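Local coordinates for protein beta-L-arabinobiosidase (Bacteroides thetaiotaomicron, PDB 5MQR) that probably hydrolyses glycosidic linkages in plant pectin as a beta-L-arabinobiosidase and may have sialidase activity, at residues 153-156 with 162-165; 925-930 with 999-1004; 618-623 with 1065-1070. One frame throughout, in Å; residues are numbered along the deposited sequence.

Contact 1: 153-156 with 162-165; sequences VGFY and RLIT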
loop_
_atom_site.group_PDB
_atom_site.type_symbol
_atom_site.label_atom_id
_atom_site.label_comp_id
_atom_site.label_asym_id
_atom_site.label_seq_id
_atom_site.Cartn_x
_atom_site.Cartn_y
_atom_site.Cartn_z
ATOM N N VAL A 153 18.353 15.489 -26.249
ATOM C CA VAL A 153 16.934 15.814 -26.341
ATOM C C VAL A 153 16.500 15.504 -27.763
ATOM O O VAL A 153 17.202 15.847 -28.711
ATOM C CB VAL A 153 16.606 17.308 -25.996
ATOM C CG1 VAL A 153 17.416 18.306 -26.818
ATOM C CG2 VAL A 153 15.109 17.594 -26.166
ATOM N N GLY A 154 15.338 14.860 -27.879
ATOM C CA GLY A 154 14.836 14.306 -29.119
ATOM C C GLY A 154 13.496 14.786 -29.648
ATOM O O GLY A 154 13.244 14.614 -30.837
ATOM N N PHE A 155 12.670 15.410 -28.805
ATOM C CA PHE A 155 11.269 15.616 -29.095
ATOM C C PHE A 155 10.738 16.890 -28.464
ATOM O O PHE A 155 11.089 17.195 -27.330
ATOM C CB PHE A 155 10.424 14.466 -28.540
ATOM C CG PHE A 155 10.591 13.155 -29.252
ATOM C CD1 PHE A 155 10.202 13.011 -30.561
ATOM C CD2 PHE A 155 11.062 12.049 -28.580
ATOM C CE1 PHE A 155 10.318 11.785 -31.206
ATOM C CE2 PHE A 155 11.185 10.829 -29.217
ATOM C CZ PHE A 155 10.814 10.697 -30.537
ATOM N N TYR A 156 9.849 17.588 -29.176
ATOM C CA TYR A 156 9.056 18.707 -28.626
ATOM C C TYR A 156 7.632 18.653 -29.180
ATOM O O TYR A 156 7.438 18.587 -30.398
ATOM C CB TYR A 156 9.686 20.058 -29.012
ATOM C CG TYR A 156 8.854 21.261 -28.621
ATOM C CD1 TYR A 156 8.625 21.541 -27.281
ATOM C CD2 TYR A 156 8.321 22.122 -29.574
ATOM C CE1 TYR A 156 7.871 22.619 -26.886
ATOM C CE2 TYR A 156 7.567 23.215 -29.194
ATOM C CZ TYR A 156 7.335 23.461 -27.845
ATOM O OH TYR A 156 6.596 24.548 -27.395
ATOM N N ARG A 162 1.654 20.048 -32.647
ATOM C CA ARG A 162 2.587 19.392 -33.581
ATOM C C ARG A 162 3.769 18.699 -32.882
ATOM O O ARG A 162 4.217 19.115 -31.792
ATOM C CB ARG A 162 3.093 20.391 -34.616
ATOM C CG ARG A 162 1.984 20.899 -35.539
ATOM C CD ARG A 162 2.489 22.046 -36.387
ATOM N NE ARG A 162 1.576 22.401 -37.478
ATOM C CZ ARG A 162 1.862 22.364 -38.784
ATOM N NH1 ARG A 162 3.043 21.975 -39.253
ATOM N NH2 ARG A 162 0.936 22.743 -39.655
ATOM N N LEU A 163 4.253 17.619 -33.491
ATOM C CA LEU A 163 5.349 16.861 -32.913
ATOM C C LEU A 163 6.586 17.176 -33.703
ATOM O O LEU A 163 6.618 16.914 -34.883
ATOM C CB LEU A 163 5.076 15.352 -32.928
ATOM C CG LEU A 163 6.185 14.460 -32.325
ATOM C CD1 LEU A 163 6.533 14.821 -30.887
ATOM C CD2 LEU A 163 5.768 13.000 -32.374
ATOM N N ILE A 164 7.597 17.743 -33.046
ATOM C CA ILE A 164 8.899 17.985 -33.669
ATOM C C ILE A 164 9.902 17.000 -33.072
ATOM O O ILE A 164 9.924 16.787 -31.847
ATOM C CB ILE A 164 9.391 19.437 -33.459
ATOM C CG1 ILE A 164 8.292 20.465 -33.784
ATOM C CG2 ILE A 164 10.636 19.727 -34.298
ATOM C CD1 ILE A 164 7.725 20.410 -35.176
ATOM N N THR A 165 10.708 16.377 -33.926
ATOM C CA THR A 165 11.829 15.565 -33.455
ATOM C C THR A 165 13.118 16.254 -33.892
ATOM O O THR A 165 13.132 16.973 -34.890
ATOM C CB THR A 165 11.735 14.090 -33.906
ATOM O OG1 THR A 165 12.749 13.307 -33.260
ATOM C CG2 THR A 165 11.852 13.961 -35.419
#
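F155 and Y156 pair with T165 and I164 in an antiparallel beta hairpin. Its strands, 148-157 and 163-170, begin a four-stranded sheet, consistent with one blade of the N-terminal beta propeller. Y156 and I164 form the hydrogen-bonded pair. Y156 N donates to I164 O at 2.8 Å, and I164 N returns a nearly straight bond to Y156 O, also 2.8 Å. F155 and T165 form the non-hydrogen-bonded pair, with F155 CA 3.3 Å from I164 O in a CA-H...O contact. Their side chains lie side by side on one face of the sheet. F155 CE1 comes within 3.5 Å of T165 OG1, meeting it obliquely. L163 CD1 reaches the same ring at F155 CD1, 4.1 Å away. M79 and A81 of strand 74-83 pack against this ring too, and a bound calcium ion lies about 4 Å from the nearest atom of the F155 side chain. Y156 and I164 turn to the other face, toward helix 226-236. There Y156 OH is hydrogen-bonded to E234, and the ring of Y241 meets that of Y156 edge-to-face. The hairpin also has a side-chain bond. T165 OG1 is anti to the backbone N (chi1 -172°), and from there the hydroxyl reaches across to the other strand and donates to G154 O at 2.8 Å, nearly in line with the carbonyl.

Contact 2: 925-930 with 999-1004; sequences AERRHP and DEVTGY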
loop_
_atom_site.group_PDB
_atom_site.type_symbol
_atom_site.label_atom_id
_atom_site.label_comp_id
_atom_site.label_asym_id
_atom_site.label_seq_id
_atom_site.Cartn_x
_atom_site.Cartn_y
_atom_site.Cartn_z
ATOM N N ALA A 925 -21.615 13.066 35.637
ATOM C CA ALA A 925 -22.682 13.983 36.001
ATOM C C ALA A 925 -22.237 15.384 35.658
ATOM O O ALA A 925 -21.035 15.693 35.652
ATOM C CB ALA A 925 -22.991 13.884 37.492
ATOM N N GLU A 926 -23.193 16.235 35.345
ATOM C CA GLU A 926 -22.856 17.587 34.927
ATOM C C GLU A 926 -22.106 18.321 36.044
ATOM O O GLU A 926 -22.518 18.306 37.198
ATOM C CB GLU A 926 -24.111 18.351 34.487
ATOM C CG GLU A 926 -25.171 18.502 35.573
ATOM C CD GLU A 926 -26.425 19.170 35.097
ATOM O OE1 GLU A 926 -26.386 19.931 34.104
ATOM O OE2 GLU A 926 -27.461 18.929 35.748
ATOM N N ARG A 927 -21.012 18.977 35.685
ATOM C CA ARG A 927 -20.138 19.620 36.674
ATOM C C ARG A 927 -20.800 20.785 37.440
ATOM O O ARG A 927 -20.422 21.064 38.585
ATOM C CB ARG A 927 -18.846 20.055 36.003
ATOM C CG ARG A 927 -18.047 18.855 35.518
ATOM C CD ARG A 927 -16.821 19.268 34.739
ATOM N NE ARG A 927 -15.772 19.774 35.615
ATOM C CZ ARG A 927 -14.750 20.546 35.233
ATOM N NH1 ARG A 927 -14.596 20.941 33.965
ATOM N NH2 ARG A 927 -13.864 20.937 36.139
ATOM N N ARG A 928 -21.794 21.434 36.817
ATOM C CA ARG A 928 -22.592 22.502 37.457
ATOM C C ARG A 928 -23.500 22.065 38.600
ATOM O O ARG A 928 -23.994 22.911 39.345
ATOM C CB ARG A 928 -23.478 23.217 36.420
ATOM C CG ARG A 928 -24.597 22.366 35.807
ATOM C CD ARG A 928 -25.516 23.227 34.954
ATOM N NE ARG A 928 -24.839 23.704 33.752
ATOM C CZ ARG A 928 -24.644 22.986 32.643
ATOM N NH1 ARG A 928 -25.076 21.728 32.537
ATOM N NH2 ARG A 928 -24.018 23.535 31.613
ATOM N N HIS A 929 -23.783 20.774 38.715
ATOM C CA HIS A 929 -24.775 20.348 39.668
ATOM C C HIS A 929 -24.239 20.460 41.107
ATOM O O HIS A 929 -23.118 20.013 41.389
ATOM C CB HIS A 929 -25.280 18.941 39.374
ATOM C CG HIS A 929 -26.576 18.645 40.044
ATOM N ND1 HIS A 929 -26.640 18.120 41.307
ATOM C CD2 HIS A 929 -27.853 18.847 39.651
ATOM C CE1 HIS A 929 -27.903 17.999 41.672
ATOM N NE2 HIS A 929 -28.662 18.429 40.681
ATOM N N PRO A 930 -25.031 21.075 42.017
ATOM C CA PRO A 930 -24.528 21.278 43.383
ATOM C C PRO A 930 -24.171 19.998 44.141
ATOM O O PRO A 930 -23.367 20.049 45.057
ATOM C CB PRO A 930 -25.687 22.019 44.098
ATOM C CG PRO A 930 -26.567 22.560 43.009
ATOM C CD PRO A 930 -26.374 21.667 41.818
ATOM N N ASP A 999 -10.246 10.866 38.880
ATOM C CA ASP A 999 -10.560 12.254 39.141
ATOM C C ASP A 999 -10.584 13.047 37.826
ATOM O O ASP A 999 -9.642 12.981 37.041
ATOM C CB ASP A 999 -9.529 12.828 40.112
ATOM C CG ASP A 999 -9.886 14.213 40.580
ATOM O OD1 ASP A 999 -9.906 15.151 39.750
ATOM O OD2 ASP A 999 -10.173 14.369 41.772
ATOM N N GLU A 1000 -11.680 13.767 37.595
ATOM C CA GLU A 1000 -11.923 14.451 36.324
ATOM C C GLU A 1000 -10.997 15.648 36.067
ATOM O O GLU A 1000 -10.720 15.985 34.901
ATOM C CB GLU A 1000 -13.404 14.881 36.198
ATOM C CG GLU A 1000 -13.832 16.147 36.964
ATOM C CD GLU A 1000 -13.947 16.002 38.492
ATOM O OE1 GLU A 1000 -13.903 14.860 39.030
ATOM O OE2 GLU A 1000 -14.114 17.056 39.171
ATOM N N VAL A 1001 -10.552 16.291 37.153
ATOM C CA VAL A 1001 -9.627 17.443 37.095
ATOM C C VAL A 1001 -8.148 17.015 37.132
ATOM O O VAL A 1001 -7.330 17.594 36.409
ATOM C CB VAL A 1001 -9.889 18.442 38.248
ATOM C CG1 VAL A 1001 -8.867 19.595 38.279
ATOM C CG2 VAL A 1001 -11.305 18.998 38.163
ATOM N N THR A 1002 -7.815 16.046 37.995
ATOM C CA THR A 1002 -6.409 15.714 38.276
ATOM C C THR A 1002 -5.918 14.516 37.558
ATOM O O THR A 1002 -4.739 14.340 37.481
ATOM C CB THR A 1002 -6.094 15.475 39.764
ATOM O OG1 THR A 1002 -6.732 14.283 40.227
ATOM C CG2 THR A 1002 -6.553 16.644 40.580
ATOM N N GLY A 1003 -6.809 13.675 37.067
ATOM C CA GLY A 1003 -6.421 12.443 36.393
ATOM C C GLY A 1003 -6.071 11.294 37.336
ATOM O O GLY A 1003 -5.764 10.195 36.877
ATOM N N TYR A 1004 -6.135 11.539 38.647
ATOM C CA TYR A 1004 -5.770 10.532 39.627
ATOM C C TYR A 1004 -6.715 9.349 39.566
ATOM O O TYR A 1004 -7.914 9.504 39.739
ATOM C CB TYR A 1004 -5.802 11.121 41.038
ATOM C CG TYR A 1004 -5.402 10.160 42.127
ATOM C CD1 TYR A 1004 -4.211 9.420 42.049
ATOM C CD2 TYR A 1004 -6.191 10.007 43.266
ATOM C CE1 TYR A 1004 -3.841 8.550 43.080
ATOM C CE2 TYR A 1004 -5.819 9.155 44.302
ATOM C CZ TYR A 1004 -4.652 8.424 44.206
ATOM O OH TYR A 1004 -4.316 7.591 45.246
HETATM O O HOH W 1 -15.345 19.267 38.192
#
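R927 faces E1000 and V1001 across a small, partly buried contact between two loops, with a water between the charged groups. R927 and V1001 cross at about a right angle. V1001 CG2 approaches R927 NH2 obliquely at 3.8 Å. E1000 offers the aliphatic part of its chain, and its CG lies 4.3 Å from R927 NE. The arginine chain bends at chi3 (75°), and its NE points to the water.

No direct bond joins the two charged groups, since R927 NE and E1000 OE2 stand 4.8 Å apart. A water bridges them. It lies in the guanidinium plane, at the edge, and accepts from R927 NE at 2.7 Å. It then donates to E1000 OE2, also at 2.7 Å. The opposite charges probably still attract through this bridge. Each also has a direct partner elsewhere: R927 NH1 donates to S917 O, while E1000 OE1 makes a salt bridge with R933. A molecule of triethylene glycol, probably from the crystallisation liquor, lies near the R927 side chain.

Both loops have local order. Residues 926-929 form a type I beta turn, with R927 at its second position. D999 OD1 accepts from V1001 N and T1002 N, an Asx turn and motif that shape the chain around E1000. D999 OD2 shares R933 with E1000.

The two loops belong to the MGH1-like glycoside hydrolase domain. Segment 925-930 follows strand 921-922 and leads toward helix 948-964, segment 999-1004 lies between strand 991-992 and helix 1022-1029, and R927 and E1000 both rest on A918 of strand 917-918.

Contact 3: 618-623 with 1065-1070; sequences SAFLKY and NLTILW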
loop_
_atom_site.group_PDB
_atom_site.type_symbol
_atom_site.label_atom_id
_atom_site.label_comp_id
_atom_site.label_asym_id
_atom_site.label_seq_id
_atom_site.Cartn_x
_atom_site.Cartn_y
_atom_site.Cartn_z
ATOM N N SER A 618 -3.469 -10.311 7.166
ATOM C CA SER A 618 -3.169 -8.880 7.176
ATOM C C SER A 618 -2.487 -8.472 5.876
ATOM O O SER A 618 -1.479 -9.018 5.524
ATOM C CB SER A 618 -2.254 -8.540 8.349
ATOM O OG SER A 618 -2.222 -7.134 8.602
ATOM N N ALA A 619 -3.032 -7.487 5.178
ATOM C CA ALA A 619 -2.569 -7.141 3.832
ATOM C C ALA A 619 -1.347 -6.204 3.790
ATOM O O ALA A 619 -0.540 -6.319 2.883
ATOM C CB ALA A 619 -3.732 -6.534 3.038
ATOM N N PHE A 620 -1.262 -5.255 4.720
ATOM C CA PHE A 620 -0.185 -4.265 4.780
ATOM C C PHE A 620 0.595 -4.371 6.091
ATOM O O PHE A 620 1.832 -4.453 6.070
ATOM C CB PHE A 620 -0.741 -2.853 4.579
ATOM C CG PHE A 620 -1.313 -2.630 3.218
ATOM C CD1 PHE A 620 -2.574 -3.148 2.880
ATOM C CD2 PHE A 620 -0.588 -1.950 2.245
ATOM C CE1 PHE A 620 -3.107 -2.979 1.614
ATOM C CE2 PHE A 620 -1.113 -1.782 0.974
ATOM C CZ PHE A 620 -2.372 -2.308 0.662
ATOM N N LEU A 621 -0.092 -4.418 7.231
ATOM C CA LEU A 621 0.602 -4.485 8.520
ATOM C C LEU A 621 0.983 -5.910 8.888
ATOM O O LEU A 621 0.283 -6.865 8.527
ATOM C CB LEU A 621 -0.285 -3.888 9.631
ATOM C CG LEU A 621 -0.787 -2.455 9.379
ATOM C CD1 LEU A 621 -1.626 -1.967 10.551
ATOM C CD2 LEU A 621 0.357 -1.483 9.093
ATOM N N LYS A 622 2.092 -6.039 9.618
ATOM C CA LYS A 622 2.569 -7.320 10.099
ATOM C C LYS A 622 2.797 -7.276 11.601
ATOM O O LYS A 622 3.305 -6.290 12.146
ATOM C CB LYS A 622 3.865 -7.707 9.373
ATOM C CG LYS A 622 3.711 -7.901 7.844
ATOM C CD LYS A 622 2.853 -9.118 7.498
ATOM C CE LYS A 622 1.960 -8.922 6.255
ATOM N NZ LYS A 622 1.192 -10.194 5.943
ATOM N N TYR A 623 2.411 -8.361 12.269
ATOM C CA TYR A 623 2.466 -8.413 13.709
ATOM C C TYR A 623 3.888 -8.210 14.218
ATOM O O TYR A 623 4.070 -7.544 15.230
ATOM C CB TYR A 623 1.854 -9.708 14.276
ATOM C CG TYR A 623 1.911 -9.682 15.783
ATOM C CD1 TYR A 623 1.052 -8.861 16.495
ATOM C CD2 TYR A 623 2.905 -10.384 16.494
ATOM C CE1 TYR A 623 1.149 -8.749 17.875
ATOM C CE2 TYR A 623 2.984 -10.295 17.891
ATOM C CZ TYR A 623 2.092 -9.466 18.565
ATOM O OH TYR A 623 2.138 -9.291 19.928
ATOM N N ASN A 1065 -11.322 -10.673 5.281
ATOM C CA ASN A 1065 -10.270 -9.928 5.965
ATOM C C ASN A 1065 -10.237 -8.492 5.454
ATOM O O ASN A 1065 -9.953 -8.294 4.276
ATOM C CB ASN A 1065 -8.913 -10.590 5.739
ATOM C CG ASN A 1065 -8.856 -11.990 6.330
ATOM O OD1 ASN A 1065 -9.122 -12.182 7.513
ATOM N ND2 ASN A 1065 -8.537 -12.962 5.512
ATOM N N LEU A 1066 -10.543 -7.501 6.303
ATOM C CA LEU A 1066 -10.594 -6.113 5.830
ATOM C C LEU A 1066 -9.403 -5.323 6.249
ATOM O O LEU A 1066 -8.797 -5.568 7.305
ATOM C CB LEU A 1066 -11.859 -5.346 6.274
ATOM C CG LEU A 1066 -13.255 -5.921 6.049
ATOM C CD1 LEU A 1066 -14.342 -4.856 6.261
ATOM C CD2 LEU A 1066 -13.412 -6.543 4.704
ATOM N N THR A 1067 -9.097 -4.345 5.409
ATOM C CA THR A 1067 -8.089 -3.334 5.697
ATOM C C THR A 1067 -8.687 -1.981 5.400
ATOM O O THR A 1067 -9.323 -1.802 4.373
ATOM C CB THR A 1067 -6.876 -3.501 4.781
ATOM O OG1 THR A 1067 -6.484 -4.864 4.793
ATOM C CG2 THR A 1067 -5.738 -2.620 5.199
ATOM N N ILE A 1068 -8.478 -1.030 6.290
ATOM C CA ILE A 1068 -8.894 0.343 6.043
ATOM C C ILE A 1068 -7.662 1.185 6.264
ATOM O O ILE A 1068 -7.043 1.114 7.311
ATOM C CB ILE A 1068 -9.990 0.807 7.038
ATOM C CG1 ILE A 1068 -11.249 -0.052 6.892
ATOM C CG2 ILE A 1068 -10.288 2.294 6.855
ATOM C CD1 ILE A 1068 -12.161 -0.003 8.095
ATOM N N LEU A 1069 -7.338 1.997 5.276
ATOM C CA LEU A 1069 -6.198 2.836 5.376
ATOM C C LEU A 1069 -6.373 4.198 4.753
ATOM O O LEU A 1069 -7.218 4.422 3.875
ATOM C CB LEU A 1069 -4.971 2.131 4.799
ATOM C CG LEU A 1069 -4.859 1.793 3.312
ATOM C CD1 LEU A 1069 -4.437 3.004 2.470
ATOM C CD2 LEU A 1069 -3.855 0.646 3.144
ATOM N N TRP A 1070 -5.531 5.087 5.240
ATOM C CA TRP A 1070 -5.507 6.469 4.857
ATOM C C TRP A 1070 -4.051 6.812 4.616
ATOM O O TRP A 1070 -3.196 6.483 5.422
ATOM C CB TRP A 1070 -6.066 7.342 5.982
ATOM C CG TRP A 1070 -5.779 8.793 5.797
ATOM C CD1 TRP A 1070 -4.925 9.543 6.532
ATOM C CD2 TRP A 1070 -6.304 9.664 4.774
ATOM N NE1 TRP A 1070 -4.896 10.838 6.051
ATOM C CE2 TRP A 1070 -5.737 10.941 4.979
ATOM C CE3 TRP A 1070 -7.214 9.492 3.722
ATOM C CZ2 TRP A 1070 -6.047 12.056 4.169
ATOM C CZ3 TRP A 1070 -7.532 10.613 2.904
ATOM C CH2 TRP A 1070 -6.947 11.873 3.141
#
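F620 packs on T1067 and L1069 in an apolar contact between a loop and the face of a beta sheet. The loop, 618-623, follows strand 600-610 and leads to helix 627-636, and strand 1064-1071 belongs to the GH65-type C-terminal domain. The main interaction is CH-pi. L1069 CD2 sits over the middle of one face of the F620 ring, 3.9 Å from its centroid and only 6° off the ring normal. L1069 CG lies between its backbone N and carbonyl carbon (chi1 66°), a position that raises the CD2 branch to the ring. T1067 CG2 comes in obliquely and meets F620 CD1 at 4.0 Å. Beside it, A619 CB touches T1067 OG1 at 3.7 Å. With an alanine here in place of F620, a gap would probably open over L1069 CD2, and T1067 CG2 and the F1086 ring would lose their aromatic partner.

Hydrogen bonds to D1057 on the neighbouring strand 1053-1061 hold the loop on the sheet. Its OD1 meets A619 N and T1067 OG1, and its OD2 meets F620 N and L621 N, so one carboxylate serves both segments. The loop also braces itself: K622 NZ donates to S618 O at 2.9 Å.

Strand 1064-1071 runs between strands 1053-1061 and 1082-1087 in a five-stranded antiparallel sheet. T1067 and L1069 both touch F1086 on strand 1082-1087, T1067 touches C1055 on strand 1053-1061, and the loop packs S618 and L621 against L660 of edge strand 660-662 before helix 627-636 begins.

Overall arrangement
From the N terminus, contact 1 comes first. It closes a short hairpin within the N-terminal propeller, so its two segments are near neighbours in sequence. The chain then runs through several more beta sheets before contact 3 opens at 618-623. That contact closes only at 1065-1070, spanning 441 intervening residues that include most of the helices. Contact 2 opens and closes within this span, joining two loops of the glycoside hydrolase domain. Contact 3 ties the loop between strand 600-610 and helix 627-636 to the C-terminal sheet. Contacts 1 and 2 lie on opposite sides of the chain's centre, their centres 73 Å apart. Contact 3 sits near the middle, and no two contacts touch.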